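Local coordinates for protein archaeal actin homolog (Thermoplasma acidophilum, PDB 2FSJ) that polymerizes into bundles of helical filaments in a reaction that requires nucleoside triphosphate and works best with ATP, at residues A107-G112 and E157-N162; F45-A50 and F101-A106; D121-S126 and I163-M168; R169-G174 and T201-T206; S299-G304 and T321-K326. One frame throughout, in Å; residues are numbered along the deposited sequence.

Contact 1 (A107-G112 and E157-N162); sequences ALWESG and EVRQFN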
# COMPACT_ATOMS: atom_id res chain seq x y z
N ALA A 107 3.86 -13.15 2.73
CA ALA A 107 3.83 -12.35 3.97
C ALA A 107 3.93 -13.20 5.22
O ALA A 107 4.71 -12.89 6.12
CB ALA A 107 2.57 -11.49 4.05
N LEU A 108 3.12 -14.25 5.27
CA LEU A 108 3.15 -15.17 6.42
C LEU A 108 4.48 -15.92 6.52
O LEU A 108 5.04 -16.02 7.61
CB LEU A 108 1.95 -16.10 6.37
CG LEU A 108 0.59 -15.41 6.27
CD1 LEU A 108 -0.56 -16.43 6.21
CD2 LEU A 108 0.40 -14.51 7.47
N TRP A 109 5.00 -16.39 5.40
CA TRP A 109 6.34 -16.97 5.34
C TRP A 109 7.44 -16.01 5.85
O TRP A 109 8.29 -16.38 6.69
CB TRP A 109 6.65 -17.41 3.91
CG TRP A 109 7.89 -18.24 3.87
CD1 TRP A 109 9.17 -17.81 3.68
CD2 TRP A 109 7.98 -19.66 4.10
NE1 TRP A 109 10.05 -18.86 3.79
CE2 TRP A 109 9.35 -20.02 4.02
CE3 TRP A 109 7.03 -20.68 4.31
CZ2 TRP A 109 9.79 -21.32 4.17
CZ3 TRP A 109 7.49 -22.00 4.45
CH2 TRP A 109 8.84 -22.30 4.39
N GLU A 110 7.44 -14.79 5.34
CA GLU A 110 8.43 -13.81 5.79
C GLU A 110 8.32 -13.43 7.27
O GLU A 110 9.33 -13.11 7.90
CB GLU A 110 8.38 -12.56 4.95
CG GLU A 110 8.87 -12.74 3.55
CD GLU A 110 10.38 -12.70 3.37
OE1 GLU A 110 11.13 -12.27 4.30
OE2 GLU A 110 10.82 -13.09 2.27
N SER A 111 7.12 -13.48 7.83
CA SER A 111 6.93 -13.15 9.22
C SER A 111 7.80 -14.07 10.12
O SER A 111 8.19 -13.69 11.19
CB SER A 111 5.43 -13.21 9.59
OG SER A 111 4.98 -14.53 9.87
N GLY A 112 8.09 -15.28 9.64
CA GLY A 112 8.83 -16.29 10.38
C GLY A 112 8.00 -16.94 11.49
O GLY A 112 8.52 -17.80 12.21
N GLU A 157 10.63 -27.24 3.57
CA GLU A 157 9.97 -26.95 4.85
C GLU A 157 8.51 -26.53 4.60
O GLU A 157 8.25 -25.78 3.69
CB GLU A 157 10.65 -25.79 5.56
CG GLU A 157 10.06 -25.45 6.92
CD GLU A 157 10.61 -24.17 7.54
OE1 GLU A 157 11.50 -23.55 6.93
OE2 GLU A 157 10.10 -23.77 8.59
N VAL A 158 7.61 -26.94 5.48
CA VAL A 158 6.19 -26.58 5.45
C VAL A 158 5.85 -25.78 6.70
O VAL A 158 6.20 -26.15 7.81
CB VAL A 158 5.28 -27.84 5.43
CG1 VAL A 158 3.82 -27.52 5.67
CG2 VAL A 158 5.48 -28.58 4.13
N ARG A 159 5.16 -24.66 6.49
CA ARG A 159 4.59 -23.88 7.56
C ARG A 159 3.08 -23.77 7.32
O ARG A 159 2.63 -23.43 6.22
CB ARG A 159 5.24 -22.51 7.60
CG ARG A 159 6.71 -22.52 7.96
CD ARG A 159 7.33 -21.14 8.09
NE ARG A 159 8.76 -21.24 7.97
CZ ARG A 159 9.59 -20.25 7.67
NH1 ARG A 159 9.18 -19.00 7.54
NH2 ARG A 159 10.85 -20.52 7.52
N GLN A 160 2.32 -23.98 8.37
CA GLN A 160 0.87 -23.98 8.29
C GLN A 160 0.21 -22.91 9.17
O GLN A 160 0.61 -22.71 10.34
CB GLN A 160 0.37 -25.40 8.64
CG GLN A 160 -0.89 -25.73 7.97
CD GLN A 160 -1.25 -27.23 8.00
OE1 GLN A 160 -1.59 -27.84 6.99
NE2 GLN A 160 -1.19 -27.77 9.16
N PHE A 161 -0.79 -22.23 8.63
CA PHE A 161 -1.46 -21.09 9.27
C PHE A 161 -2.98 -21.30 9.20
O PHE A 161 -3.55 -21.54 8.10
CB PHE A 161 -1.05 -19.76 8.57
CG PHE A 161 0.44 -19.59 8.41
CD1 PHE A 161 1.22 -19.00 9.44
CD2 PHE A 161 1.08 -20.01 7.26
CE1 PHE A 161 2.58 -18.82 9.29
CE2 PHE A 161 2.48 -19.84 7.11
CZ PHE A 161 3.22 -19.26 8.15
N ASN A 162 -3.63 -21.23 10.35
CA ASN A 162 -5.07 -21.34 10.48
C ASN A 162 -5.60 -19.96 10.68
O ASN A 162 -5.35 -19.31 11.73
CB ASN A 162 -5.49 -22.20 11.65
CG ASN A 162 -7.04 -22.34 11.77
OD1 ASN A 162 -7.81 -22.22 10.79
ND2 ASN A 162 -7.50 -22.61 12.99
O HOH W 1 6.45 -18.02 8.78
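The guanidinium of Arg159 lies flat over one face of the Trp109 indole, its plane within 5° of the ring's and the two centres 3.7 Å apart. Arg159 CZ stands over the six-membered ring only 15° off the normal, which meets the geometry of a cation-pi contact. The two side chains cross at about a right angle: extended from CG to NE, the arginine carries CG and CD across CZ3 before the charged group reaches the middle of the indole. Glu157, two residues earlier on the same side of the segment, grips that group side-on, with NE of Arg159 2.9 Å from Glu157 OE2 and NH2 3.2 Å from Glu157 OE1. The backbone O of Glu157 lies near the indole plane, at the CH2 edge.

One helix position earlier, Leu108 CB sits 3.8 Å from the centroid of the Phe161 ring and 12° off its normal, a CH-pi contact over the face. Water 1 lies 2.7 Å from Leu108 O, to which it can donate, and accepts from Arg159 NH1. The chemistry thus changes along strand 158-170, from aliphatic-aromatic at Phe161 to a stacked ion pair, whose carboxylate probably offsets the charge and holds the guanidinium parallel to the indole.

Contact 2 (F45-A50 and F101-A106); sequences FPSRWA and FPLIAA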
# COMPACT_ATOMS: atom_id res chain seq x y z
N PHE A 45 7.81 -5.75 1.12
CA PHE A 45 8.40 -6.22 -0.11
C PHE A 45 7.48 -5.88 -1.26
O PHE A 45 6.28 -5.76 -1.05
CB PHE A 45 8.71 -7.74 -0.08
CG PHE A 45 7.49 -8.63 0.26
CD1 PHE A 45 6.60 -9.01 -0.68
CD2 PHE A 45 7.33 -9.10 1.54
CE1 PHE A 45 5.54 -9.83 -0.38
CE2 PHE A 45 6.25 -9.87 1.88
CZ PHE A 45 5.34 -10.24 0.91
N PRO A 46 8.01 -5.74 -2.47
CA PRO A 46 7.19 -5.44 -3.63
C PRO A 46 6.06 -6.43 -3.89
O PRO A 46 6.27 -7.65 -3.76
CB PRO A 46 8.21 -5.42 -4.82
CG PRO A 46 9.56 -5.18 -4.18
CD PRO A 46 9.44 -5.83 -2.81
N SER A 47 4.87 -5.92 -4.23
CA SER A 47 3.69 -6.73 -4.53
C SER A 47 3.79 -7.34 -5.93
O SER A 47 3.02 -7.02 -6.81
CB SER A 47 2.38 -5.92 -4.41
OG SER A 47 2.16 -5.60 -3.07
N ARG A 48 4.72 -8.26 -6.10
CA ARG A 48 5.06 -8.88 -7.38
C ARG A 48 5.35 -10.34 -7.16
O ARG A 48 6.02 -10.68 -6.19
CB ARG A 48 6.35 -8.29 -7.91
CG ARG A 48 6.38 -6.83 -8.00
CD ARG A 48 7.66 -6.28 -8.67
NE ARG A 48 7.50 -4.84 -8.87
CZ ARG A 48 8.32 -4.07 -9.59
NH1 ARG A 48 9.39 -4.58 -10.19
NH2 ARG A 48 8.05 -2.77 -9.68
N TRP A 49 4.87 -11.20 -8.05
CA TRP A 49 5.26 -12.62 -8.02
C TRP A 49 5.28 -13.18 -9.42
O TRP A 49 4.68 -12.59 -10.36
CB TRP A 49 4.37 -13.45 -7.10
CG TRP A 49 2.91 -13.45 -7.40
CD1 TRP A 49 1.98 -12.54 -6.97
CD2 TRP A 49 2.18 -14.45 -8.13
NE1 TRP A 49 0.73 -12.91 -7.40
CE2 TRP A 49 0.83 -14.08 -8.12
CE3 TRP A 49 2.55 -15.63 -8.81
CZ2 TRP A 49 -0.17 -14.84 -8.76
CZ3 TRP A 49 1.58 -16.38 -9.43
CH2 TRP A 49 0.22 -15.99 -9.40
N ALA A 50 6.00 -14.29 -9.57
CA ALA A 50 6.14 -14.96 -10.87
C ALA A 50 6.20 -16.46 -10.67
O ALA A 50 6.88 -16.93 -9.77
CB ALA A 50 7.37 -14.49 -11.56
N PHE A 101 -3.23 -13.75 -3.38
CA PHE A 101 -3.00 -14.94 -2.57
C PHE A 101 -1.52 -15.31 -2.39
O PHE A 101 -1.09 -15.52 -1.27
CB PHE A 101 -3.86 -16.16 -3.00
CG PHE A 101 -3.83 -17.26 -1.99
CD1 PHE A 101 -4.07 -17.00 -0.67
CD2 PHE A 101 -3.43 -18.56 -2.34
CE1 PHE A 101 -3.97 -17.98 0.29
CE2 PHE A 101 -3.34 -19.57 -1.37
CZ PHE A 101 -3.60 -19.28 -0.08
N PRO A 102 -0.72 -15.40 -3.46
CA PRO A 102 0.71 -15.71 -3.24
C PRO A 102 1.42 -14.67 -2.35
O PRO A 102 2.36 -15.00 -1.64
CB PRO A 102 1.28 -15.75 -4.65
CG PRO A 102 0.12 -16.16 -5.49
CD PRO A 102 -1.07 -15.33 -4.91
N LEU A 103 0.97 -13.40 -2.40
CA LEU A 103 1.58 -12.35 -1.59
C LEU A 103 1.23 -12.50 -0.11
O LEU A 103 2.05 -12.21 0.78
CB LEU A 103 1.14 -10.96 -2.10
CG LEU A 103 1.54 -10.66 -3.56
CD1 LEU A 103 0.95 -9.33 -3.99
CD2 LEU A 103 3.06 -10.68 -3.77
N ILE A 104 -0.00 -12.93 0.16
CA ILE A 104 -0.43 -13.26 1.52
C ILE A 104 0.38 -14.44 2.06
O ILE A 104 0.93 -14.39 3.20
CB ILE A 104 -1.94 -13.56 1.55
CG1 ILE A 104 -2.74 -12.28 1.27
CG2 ILE A 104 -2.33 -14.07 2.91
CD1 ILE A 104 -4.14 -12.47 0.71
N ALA A 105 0.56 -15.45 1.22
CA ALA A 105 1.39 -16.61 1.63
C ALA A 105 2.82 -16.16 1.91
O ALA A 105 3.40 -16.59 2.88
CB ALA A 105 1.37 -17.63 0.57
N ALA A 106 3.37 -15.33 1.04
CA ALA A 106 4.72 -14.84 1.19
C ALA A 106 4.86 -13.98 2.45
O ALA A 106 5.85 -14.10 3.17
CB ALA A 106 5.14 -14.09 -0.02
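Pro102 presses its CG onto the face of the Trp49 indole, 3.6 Å from the centroid of the six-membered ring and 18° off the normal, a CH-pi contact. The nearest pair is Pro102 CG and Trp49 CE2, at 3.4 Å, and CB and CD of the proline flank it over the same ring system. Leu103 fills the space between the two aromatic residues of segment 45-50. Its CD2 lies 3.9 Å from Trp49 CD1 and also meets the backbone N and O of Arg48, while its CD1 reaches Ser47 CB at 3.7 Å. One turn further along the helix, Ala106 CB touches Phe45 CZ at 4.0 Å, and Leu103 O meets the edge of the same phenylalanine ring in its plane.

Both aromatic side chains carry CG between the backbone N and the carbonyl carbon (chi1 55° for Phe45 and 58° for Trp49), which brings the Phe45 ring to Ala106 and the indole to Pro102. Between them the chain bends in an inverse gamma turn centred on Ser47. The contact therefore sets the first turns of helix 101-111 against a bend in strand 42-52, one of the strands of the large mixed sheet of the actin-like N-terminal domain.

Further out, Trp49 NE1 is hydrogen-bonded to Glu99 O just ahead of the helix, which probably helps to set the rotation of the indole. Ser47 OG is bonded to Gly29 O and to the hydroxyl of Thr33, an ATP-binding residue. Arg48 directs its guanidinium to a salt bridge with Asp248, and Tyr77 meets the Phe45 ring edge-to-face.

Contact 3 (D121-S126 and I163-M168); sequences DLVIGS and ITRLIM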
# COMPACT_ATOMS: atom_id res chain seq x y z
N ASP A 121 -2.53 -20.57 14.86
CA ASP A 121 -3.82 -19.87 14.78
C ASP A 121 -3.59 -18.37 14.71
O ASP A 121 -2.97 -17.80 15.63
CB ASP A 121 -4.68 -20.15 16.00
CG ASP A 121 -5.25 -21.53 16.01
OD1 ASP A 121 -5.10 -22.24 14.99
OD2 ASP A 121 -5.86 -21.97 17.00
N LEU A 122 -4.09 -17.74 13.64
CA LEU A 122 -3.85 -16.32 13.39
C LEU A 122 -5.11 -15.53 13.44
O LEU A 122 -6.14 -15.99 12.96
CB LEU A 122 -3.36 -16.15 11.94
CG LEU A 122 -1.94 -16.48 11.61
CD1 LEU A 122 -1.67 -16.14 10.13
CD2 LEU A 122 -1.02 -15.71 12.56
N VAL A 123 -5.01 -14.30 13.93
CA VAL A 123 -5.99 -13.27 13.62
C VAL A 123 -5.23 -12.26 12.74
O VAL A 123 -4.16 -11.76 13.16
CB VAL A 123 -6.50 -12.57 14.86
CG1 VAL A 123 -7.35 -11.38 14.50
CG2 VAL A 123 -7.32 -13.59 15.80
N ILE A 124 -5.77 -11.97 11.57
CA ILE A 124 -5.16 -10.97 10.67
C ILE A 124 -5.98 -9.67 10.74
O ILE A 124 -7.22 -9.67 10.59
CB ILE A 124 -5.11 -11.50 9.21
CG1 ILE A 124 -4.21 -12.74 9.08
CG2 ILE A 124 -4.64 -10.37 8.25
CD1 ILE A 124 -4.38 -13.53 7.76
N GLY A 125 -5.32 -8.56 11.00
CA GLY A 125 -5.90 -7.25 10.89
C GLY A 125 -5.46 -6.63 9.53
O GLY A 125 -4.27 -6.54 9.21
N SER A 126 -6.43 -6.29 8.70
CA SER A 126 -6.13 -5.73 7.38
C SER A 126 -7.15 -4.64 7.02
O SER A 126 -7.90 -4.13 7.85
CB SER A 126 -6.06 -6.83 6.32
OG SER A 126 -5.39 -6.38 5.13
N ILE A 163 -6.28 -19.45 9.67
CA ILE A 163 -6.76 -18.10 9.76
C ILE A 163 -8.09 -18.20 10.47
O ILE A 163 -9.05 -18.69 9.87
CB ILE A 163 -6.94 -17.47 8.34
CG1 ILE A 163 -5.63 -17.61 7.51
CG2 ILE A 163 -7.45 -16.07 8.52
CD1 ILE A 163 -5.50 -16.71 6.22
N THR A 164 -8.14 -17.76 11.73
CA THR A 164 -9.35 -17.88 12.58
C THR A 164 -10.25 -16.68 12.45
O THR A 164 -11.48 -16.77 12.66
CB THR A 164 -9.04 -18.09 14.08
OG1 THR A 164 -8.37 -16.94 14.61
CG2 THR A 164 -8.09 -19.22 14.31
N ARG A 165 -9.66 -15.53 12.13
CA ARG A 165 -10.46 -14.30 12.08
C ARG A 165 -9.73 -13.26 11.30
O ARG A 165 -8.52 -13.17 11.40
CB ARG A 165 -10.73 -13.76 13.48
CG ARG A 165 -11.71 -12.62 13.52
CD ARG A 165 -12.47 -12.41 14.85
NE ARG A 165 -11.87 -13.12 15.98
CZ ARG A 165 -11.13 -12.58 16.93
NH1 ARG A 165 -10.86 -11.27 16.93
NH2 ARG A 165 -10.64 -13.34 17.91
N LEU A 166 -10.49 -12.52 10.50
CA LEU A 166 -10.00 -11.40 9.75
C LEU A 166 -10.74 -10.17 10.24
O LEU A 166 -11.99 -10.11 10.13
CB LEU A 166 -10.26 -11.67 8.27
CG LEU A 166 -9.76 -10.69 7.24
CD1 LEU A 166 -8.23 -10.55 7.29
CD2 LEU A 166 -10.24 -11.11 5.85
N ILE A 167 -10.01 -9.18 10.77
CA ILE A 167 -10.56 -7.92 11.19
C ILE A 167 -10.13 -6.87 10.14
O ILE A 167 -8.97 -6.84 9.74
CB ILE A 167 -10.04 -7.55 12.58
CG1 ILE A 167 -10.50 -8.59 13.65
CG2 ILE A 167 -10.44 -6.10 12.99
CD1 ILE A 167 -12.00 -8.73 13.76
N MET A 168 -11.07 -6.04 9.72
CA MET A 168 -10.88 -5.12 8.61
C MET A 168 -11.26 -3.71 8.98
O MET A 168 -12.30 -3.50 9.60
CB MET A 168 -11.73 -5.57 7.43
CG MET A 168 -11.34 -6.93 6.88
SD MET A 168 -9.77 -6.92 6.03
CE MET A 168 -10.16 -6.07 4.41
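Ile124 packs closely against two neighbours on the adjacent strand: its CD1 meets Ile163 CD1 and its CG2 meets Leu166 CD1, both at 3.7 Å. These side chains share a sheet face with Ser126 and Met168, whose CB and SD are also 3.7 Å apart; the methionine chain, folded at chi2 and chi3, curls its sulfur back over the serine. Helix 133-144 packs on this face through Leu144, Ala140 and Val137. The backbones are regular here, with Ile167 N bonded to Ile124 O and Ser126 N to Ile167 O, each at 2.8 Å.

The other end is looser and more polar. Between Leu122 and Val123 the register slips by one residue, a beta bulge at Thr164. Leu122 O takes two donors there, Thr164 N nearly along its C=O axis and Thr164 OG1 (2.9 Å) from 53° above the carbonyl plane. The buried Arg165 N has no partner in the model. Arg165, partly exposed, bends at chi3 and lays one guanidinium face over Val123 CG2, 3.9 Å above the plane.

Two parallel strands inclined by 17°, with helix 133-144 and the edge strand 147-152 in the connection between them, are typical of the central sheet in actin-like ATPase domains.

Contact 4 (R169-G174 and T201-T206); sequences RPQGVG and TTDVLT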
# COMPACT_ATOMS: atom_id res chain seq x y z
N ARG A 169 -10.48 -2.73 8.52
CA ARG A 169 -10.85 -1.32 8.64
C ARG A 169 -10.66 -0.65 7.30
O ARG A 169 -9.81 -1.13 6.56
CB ARG A 169 -9.94 -0.64 9.64
CG ARG A 169 -10.23 -0.97 11.08
CD ARG A 169 -11.60 -0.52 11.58
NE ARG A 169 -11.76 -0.91 12.97
CZ ARG A 169 -12.23 -2.09 13.39
NH1 ARG A 169 -12.65 -3.03 12.53
NH2 ARG A 169 -12.32 -2.31 14.70
N PRO A 170 -11.39 0.43 6.99
CA PRO A 170 -11.19 1.16 5.73
C PRO A 170 -9.79 1.70 5.62
O PRO A 170 -9.22 2.17 6.61
CB PRO A 170 -12.23 2.30 5.82
CG PRO A 170 -13.31 1.72 6.64
CD PRO A 170 -12.52 1.01 7.73
N GLN A 171 -9.20 1.61 4.42
CA GLN A 171 -7.92 2.22 4.17
C GLN A 171 -8.02 3.74 4.52
O GLN A 171 -9.03 4.40 4.22
CB GLN A 171 -7.55 2.04 2.70
CG GLN A 171 -6.17 2.54 2.33
CD GLN A 171 -5.72 2.00 0.96
OE1 GLN A 171 -5.87 0.80 0.68
NE2 GLN A 171 -5.22 2.88 0.11
N GLY A 172 -7.00 4.24 5.19
CA GLY A 172 -7.05 5.58 5.76
C GLY A 172 -7.48 5.63 7.22
O GLY A 172 -6.95 6.41 8.00
N VAL A 173 -8.48 4.86 7.58
CA VAL A 173 -8.88 4.76 8.98
C VAL A 173 -7.78 4.08 9.79
O VAL A 173 -7.54 4.49 10.91
CB VAL A 173 -10.23 4.01 9.13
CG1 VAL A 173 -10.53 3.60 10.58
CG2 VAL A 173 -11.35 4.86 8.57
N GLY A 174 -7.14 3.05 9.21
CA GLY A 174 -5.98 2.42 9.85
C GLY A 174 -4.92 3.45 10.22
O GLY A 174 -4.51 3.54 11.37
N THR A 201 -3.65 4.99 -7.95
CA THR A 201 -4.78 5.74 -7.41
C THR A 201 -4.34 6.60 -6.24
O THR A 201 -3.31 6.34 -5.59
CB THR A 201 -5.89 4.78 -6.88
OG1 THR A 201 -5.38 4.02 -5.77
CG2 THR A 201 -6.24 3.76 -7.88
N THR A 202 -5.17 7.61 -5.97
CA THR A 202 -5.09 8.40 -4.77
C THR A 202 -6.39 8.27 -3.94
O THR A 202 -7.48 8.68 -4.35
CB THR A 202 -4.76 9.88 -5.13
OG1 THR A 202 -3.48 9.95 -5.78
CG2 THR A 202 -4.63 10.75 -3.81
N ASP A 203 -6.26 7.68 -2.76
CA ASP A 203 -7.39 7.33 -1.89
C ASP A 203 -7.48 8.46 -0.87
O ASP A 203 -6.51 8.72 -0.10
CB ASP A 203 -7.07 6.01 -1.23
CG ASP A 203 -8.26 5.39 -0.56
OD1 ASP A 203 -9.03 4.70 -1.29
OD2 ASP A 203 -8.52 5.56 0.67
N VAL A 204 -8.63 9.10 -0.83
CA VAL A 204 -8.88 10.20 0.09
C VAL A 204 -9.94 9.75 1.06
O VAL A 204 -11.09 9.46 0.67
CB VAL A 204 -9.31 11.45 -0.64
CG1 VAL A 204 -9.62 12.62 0.35
CG2 VAL A 204 -8.24 11.82 -1.73
N LEU A 205 -9.56 9.68 2.32
CA LEU A 205 -10.48 9.30 3.38
C LEU A 205 -10.65 10.48 4.35
O LEU A 205 -9.67 10.94 4.98
CB LEU A 205 -9.99 8.05 4.09
CG LEU A 205 -11.04 7.74 5.15
CD1 LEU A 205 -11.94 6.58 4.83
CD2 LEU A 205 -10.55 7.81 6.56
N THR A 206 -11.89 10.98 4.42
CA THR A 206 -12.26 12.03 5.36
C THR A 206 -12.90 11.38 6.58
O THR A 206 -13.78 10.56 6.45
CB THR A 206 -13.19 13.04 4.68
OG1 THR A 206 -12.45 13.71 3.65
CG2 THR A 206 -13.64 14.17 5.64
O HOH W 2 -10.44 4.46 1.91
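Gly172, at the N-cap of helix 173-182, brings its CA to 5.6 Å from that of Leu205, lying close against it with a backbone phi of 95° that suits a residue without a CB. This is where the chain leaves strand 158-170 of the N-terminal actin-like domain and enters a helix that packs on the sheet of the C-terminal domain, so the contact bridges the two halves of the actin-type fold.

In Leu205, chi1 carries CG to the turn, and an unusual chi2 of 105° divides its methyls between different partners. CD2 meets Val173 CG2 at 3.7 Å, while CD1 lies against Gln171 O and, more distantly, Pro170 CB.

Asp203, two residues back on the same strand face, crosses the extended Gln171 chain at a slant, amide and carboxylate planes 44° apart. Gln171 NE2 is 3.9 Å from Asp203 CB and gives its hydrogen bond to Asp92, with a weak second one to Asp196. Asp203 OD2 and Gln171 O are joined instead through water 2, which donates to both, at 2.7 Å from Gln171 O and 2.5 Å from Asp203 OD2, the latter short enough to leave the water's exact position uncertain.

Contact 5 (S299-G304 and T321-K326); sequences SLIPVG and TLVKIK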
# COMPACT_ATOMS: atom_id res chain seq x y z
N SER A 299 -6.85 18.57 10.32
CA SER A 299 -5.63 17.83 10.07
C SER A 299 -5.65 17.26 8.66
O SER A 299 -6.64 16.65 8.27
CB SER A 299 -5.45 16.66 11.05
OG SER A 299 -5.79 16.98 12.37
N LEU A 300 -4.57 17.52 7.92
CA LEU A 300 -4.32 16.96 6.57
C LEU A 300 -3.18 15.98 6.70
O LEU A 300 -2.10 16.36 7.19
CB LEU A 300 -3.89 18.05 5.59
CG LEU A 300 -4.92 18.95 4.90
CD1 LEU A 300 -4.22 20.10 4.15
CD2 LEU A 300 -5.85 18.20 3.95
N ILE A 301 -3.38 14.73 6.26
CA ILE A 301 -2.46 13.65 6.56
C ILE A 301 -2.03 12.92 5.28
O ILE A 301 -2.70 12.02 4.79
CB ILE A 301 -3.10 12.68 7.59
CG1 ILE A 301 -3.57 13.44 8.84
CG2 ILE A 301 -2.12 11.58 7.96
CD1 ILE A 301 -4.61 12.70 9.67
N PRO A 302 -0.93 13.37 4.70
CA PRO A 302 -0.44 12.70 3.49
C PRO A 302 0.29 11.41 3.84
O PRO A 302 1.19 11.41 4.69
CB PRO A 302 0.50 13.72 2.88
CG PRO A 302 0.16 15.04 3.66
CD PRO A 302 -0.17 14.59 5.01
N VAL A 303 -0.13 10.33 3.19
CA VAL A 303 0.45 9.01 3.39
C VAL A 303 0.69 8.37 2.02
O VAL A 303 0.48 8.99 0.99
CB VAL A 303 -0.41 8.08 4.27
CG1 VAL A 303 -0.55 8.61 5.74
CG2 VAL A 303 -1.76 7.78 3.66
N GLY A 304 1.23 7.16 2.02
CA GLY A 304 1.61 6.49 0.78
C GLY A 304 2.98 6.90 0.28
O GLY A 304 3.55 7.95 0.69
N THR A 321 -2.62 22.91 8.90
CA THR A 321 -3.21 21.67 9.38
C THR A 321 -2.38 20.47 9.02
O THR A 321 -2.79 19.34 9.31
CB THR A 321 -4.64 21.45 8.81
OG1 THR A 321 -4.60 21.30 7.39
CG2 THR A 321 -5.55 22.64 9.06
N LEU A 322 -1.28 20.67 8.34
CA LEU A 322 -0.52 19.56 7.81
C LEU A 322 0.11 18.77 8.96
O LEU A 322 0.77 19.32 9.86
CB LEU A 322 0.54 20.03 6.81
CG LEU A 322 1.37 18.93 6.13
CD1 LEU A 322 0.52 18.20 5.10
CD2 LEU A 322 2.66 19.45 5.51
N VAL A 323 -0.12 17.46 8.94
CA VAL A 323 0.46 16.53 9.87
C VAL A 323 1.49 15.78 9.01
O VAL A 323 1.12 15.17 8.04
CB VAL A 323 -0.63 15.56 10.45
CG1 VAL A 323 -0.04 14.57 11.45
CG2 VAL A 323 -1.75 16.34 11.08
N LYS A 324 2.77 15.86 9.32
CA LYS A 324 3.75 15.10 8.52
C LYS A 324 4.15 13.84 9.30
O LYS A 324 4.68 13.94 10.40
CB LYS A 324 5.00 15.93 8.21
CG LYS A 324 4.78 17.03 7.17
CD LYS A 324 6.06 17.81 6.89
CE LYS A 324 6.00 19.26 7.43
NZ LYS A 324 7.31 19.99 7.21
N ILE A 325 3.93 12.68 8.71
CA ILE A 325 4.22 11.42 9.38
C ILE A 325 5.72 11.23 9.28
O ILE A 325 6.29 11.46 8.24
CB ILE A 325 3.45 10.21 8.71
CG1 ILE A 325 1.93 10.25 9.00
CG2 ILE A 325 3.95 8.89 9.23
CD1 ILE A 325 1.33 11.61 9.23
N LYS A 326 6.35 10.79 10.37
CA LYS A 326 7.74 10.37 10.35
C LYS A 326 7.93 9.45 9.16
O LYS A 326 7.09 8.56 8.90
CB LYS A 326 8.12 9.62 11.64
O HOH W 3 2.68 12.94 5.87
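Leu322 CG stands anti to the backbone N (chi1 -177°), and with chi2 at 74° the side chain turns back until CD1 meets Pro302 CG at 3.5 Å, tighter than usual for two carbons. In Thr321, chi1 of 64° puts OG1 between the backbone N and the carbonyl carbon, against Leu300 CG at 3.4 Å; the hydroxyl is hydrogen-bonded to Ala318 O.

Backbone bonds join the segments around a single bridge at Leu300 and Leu322. Leu300 N donates to Thr321 O at 2.9 Å, from well above the carbonyl plane, and Val323 N returns a bond of 2.9 Å to Leu300 O. Beyond them the chains diverge, and Pro302 has no N-H to continue the pattern. Water 3 accepts from Ile325 N at 3.1 Å and lies very close to Pro302 O, which leaves its exact place doubtful.

On the other face, Ile301 CG1 and Val323 CB lie side by side, and Ile301 CG2 reaches Ile325 CD1 at 3.7 Å. Leu179 of helix 173-182 packs on Ile301 and Ile325. Segment 321-326 thus runs along the outer edge of strand 297-303, whose other edge pairs with strand 191-197, and leads on toward helix 333-343.

In the fold
From the N terminus, contact 2 comes first, closing the mostly irregular excursion between strand 42-52 and helix 101-111. Contact 1 opens on the same helix and closes where the chain comes back as strand 158-170. Contact 3 begins inside that loop and ends beyond it, so contacts 1 and 3 cross; they also touch, Leu108 packing on Leu122. These three belong to the N-terminal domain and its large sheet. Contact 4 follows in series where strand 158-170 ends, closing the loop that holds helix 173-182 and strand 191-197, and joins this domain to strand 202-208 of the second sheet. Contact 5 closes a shorter loop at the outer strand of that sheet, about 13 Å from contact 4 between centres.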